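Long-range contact in Beta/alpha-amylase (Paenibacillus polymyxa, PDB 3VOC), which hydrolyses alpha-1,4-glucosidic linkages in starch-type polysaccharides, its beta-amylase catalytic domain removing successive maltose units from the non-reducing chain ends: residues D106-K111 with Y186-A190. Coordinates in Å, arbitrary orientation, origin at the centre of the assembly. Residue numbers count along the deposited sequence, not the author numbering.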
loop_
_atom_site.group_PDB
_atom_site.type_symbol
_atom_site.label_atom_id
_atom_site.label_comp_id
_atom_site.label_asym_id
_atom_site.label_seq_id
_atom_site.Cartn_x
_atom_site.Cartn_y
_atom_site.Cartn_z
ATOM N N ASP A 106 1.642 -9.775 20.255
ATOM C CA ASP A 106 3.030 -9.794 19.771
ATOM C C ASP A 106 3.162 -10.403 18.353
ATOM O O ASP A 106 3.917 -9.904 17.527
ATOM C CB ASP A 106 3.940 -10.544 20.760
ATOM C CG ASP A 106 5.407 -10.523 20.338
ATOM O OD1 ASP A 106 6.132 -9.597 20.758
ATOM O OD2 ASP A 106 5.827 -11.415 19.562
ATOM N N GLU A 107 2.428 -11.476 18.084
ATOM C CA GLU A 107 2.484 -12.119 16.782
ATOM C C GLU A 107 1.706 -11.330 15.720
ATOM O O GLU A 107 2.003 -11.437 14.523
ATOM C CB GLU A 107 1.875 -13.521 16.869
ATOM C CG GLU A 107 2.738 -14.532 17.618
ATOM C CD GLU A 107 2.075 -15.894 17.702
ATOM O OE1 GLU A 107 1.276 -16.220 16.787
ATOM O OE2 GLU A 107 2.347 -16.621 18.692
ATOM N N MET A 108 0.702 -10.572 16.161
ATOM C CA MET A 108 -0.213 -9.871 15.248
ATOM C C MET A 108 0.187 -8.447 14.930
ATOM O O MET A 108 -0.293 -7.866 13.956
ATOM C CB MET A 108 -1.612 -9.829 15.844
ATOM C CG MET A 108 -2.201 -11.194 16.108
ATOM S SD MET A 108 -3.668 -11.018 17.131
ATOM C CE MET A 108 -4.664 -9.929 16.093
ATOM N N GLN A 109 1.044 -7.870 15.760
ATOM C CA GLN A 109 1.355 -6.468 15.588
ATOM C C GLN A 109 2.779 -6.208 15.139
ATOM O O GLN A 109 3.542 -7.149 14.865
ATOM C CB GLN A 109 1.016 -5.703 16.873
ATOM C CG GLN A 109 -0.494 -5.747 17.201
ATOM C CD GLN A 109 -0.841 -5.048 18.499
ATOM O OE1 GLN A 109 0.033 -4.790 19.335
ATOM N NE2 GLN A 109 -2.131 -4.739 18.678
ATOM N N PHE A 110 3.114 -4.923 15.064
ATOM C CA PHE A 110 4.464 -4.457 14.757
ATOM C C PHE A 110 4.963 -3.678 15.950
ATOM O O PHE A 110 4.191 -3.002 16.615
ATOM C CB PHE A 110 4.454 -3.536 13.537
ATOM C CG PHE A 110 3.955 -4.193 12.267
ATOM C CD1 PHE A 110 4.841 -4.834 11.402
ATOM C CD2 PHE A 110 2.601 -4.130 11.920
ATOM C CE1 PHE A 110 4.381 -5.430 10.217
ATOM C CE2 PHE A 110 2.126 -4.716 10.738
ATOM C CZ PHE A 110 3.023 -5.360 9.878
ATOM N N LYS A 111 6.256 -3.774 16.234
ATOM C CA LYS A 111 6.845 -2.961 17.275
ATOM C C LYS A 111 8.091 -2.293 16.706
ATOM O O LYS A 111 8.862 -2.921 15.983
ATOM C CB LYS A 111 7.156 -3.848 18.485
ATOM C CG LYS A 111 7.576 -3.129 19.740
ATOM C CD LYS A 111 7.396 -4.014 20.993
ATOM C CE LYS A 111 5.933 -4.140 21.413
ATOM N NZ LYS A 111 5.773 -4.651 22.811
ATOM N N TYR A 186 10.555 -5.441 15.990
ATOM C CA TYR A 186 10.943 -5.545 17.408
ATOM C C TYR A 186 10.016 -6.335 18.297
ATOM O O TYR A 186 10.290 -6.501 19.495
ATOM C CB TYR A 186 11.331 -4.176 17.995
ATOM C CG TYR A 186 12.477 -3.609 17.195
ATOM C CD1 TYR A 186 13.811 -3.808 17.591
ATOM C CD2 TYR A 186 12.242 -2.962 15.991
ATOM C CE1 TYR A 186 14.876 -3.318 16.805
ATOM C CE2 TYR A 186 13.279 -2.479 15.211
ATOM C CZ TYR A 186 14.598 -2.660 15.617
ATOM O OH TYR A 186 15.618 -2.154 14.827
ATOM N N THR A 187 8.940 -6.872 17.721
ATOM C CA THR A 187 8.158 -7.873 18.453
ATOM C C THR A 187 9.042 -9.094 18.685
ATOM O O THR A 187 10.011 -9.326 17.943
ATOM C CB THR A 187 6.889 -8.324 17.704
ATOM O OG1 THR A 187 7.231 -8.727 16.370
ATOM C CG2 THR A 187 5.854 -7.193 17.659
ATOM N N GLU A 188 8.732 -9.866 19.718
ATOM C CA GLU A 188 9.458 -11.110 19.936
ATOM C C GLU A 188 9.321 -12.026 18.728
ATOM O O GLU A 188 10.288 -12.689 18.345
ATOM C CB GLU A 188 9.006 -11.808 21.213
ATOM C CG GLU A 188 9.371 -11.031 22.488
ATOM C CD GLU A 188 10.855 -10.678 22.548
ATOM O OE1 GLU A 188 11.707 -11.563 22.323
ATOM O OE2 GLU A 188 11.171 -9.504 22.819
ATOM N N THR A 189 8.128 -12.018 18.126
ATOM C CA THR A 189 7.807 -12.853 16.962
ATOM C C THR A 189 8.703 -12.488 15.785
ATOM O O THR A 189 9.255 -13.369 15.135
ATOM C CB THR A 189 6.317 -12.731 16.580
ATOM O OG1 THR A 189 5.524 -13.285 17.639
ATOM C CG2 THR A 189 5.997 -13.470 15.270
ATOM N N ALA A 190 8.860 -11.194 15.543
ATOM C CA ALA A 190 9.741 -10.714 14.469
ATOM C C ALA A 190 11.199 -11.044 14.767
ATOM O O ALA A 190 11.919 -11.532 13.890
ATOM C CB ALA A 190 9.556 -9.215 14.244
HETATM O O HOH W 1 5.193 -9.818 15.158
HETATM O O HOH W 2 7.540 -6.066 14.852
#
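A side chain-to-backbone hydrogen-bond contact at a helix N-terminus joins two excursions from the (beta/alpha)8 barrel of this glycoside hydrolase family 14 domain: residues 106-111, inserted after barrel strand 73-79, and residues 186-190, which lie beyond strand 153-156 and include the first turn of helix 188-202. Asp106, in the short helix 105-108, presents its carboxylate to that first turn. Asp106 OD1 accepts from Glu188 N at 2.8 Å, while Asp106 OD2 accepts from both Thr189 N at 2.8 Å and Thr189 OG1 at 2.7 Å, so backbone amides that have no partner within the helix are satisfied from across the contact, and the negative charge sits at the positive end of the helix dipole. Thr187 is the N-cap, its OG1 accepting from Ala190 N at 3.1 Å. The Thr187 methyl CG2 lies against Lys111 CB at 3.7 Å and Asp106 O at 3.3 Å, filling the gap between the backbones. Farther along, Tyr186 N donates to Lys111 O at 3.0 Å, a single backbone link to the strand 110-111, which itself pairs with strand 117-118. Phe110 points away from this interface and packs on Pro167, and its side chain lies about 9 Å from that of His81, a probable substrate-binding residue. One of two bridging waters accepts from Thr187 OG1 at 2.6 Å and donates to Asp106 O at 2.7 Å and Gln109 O at 3.2 Å.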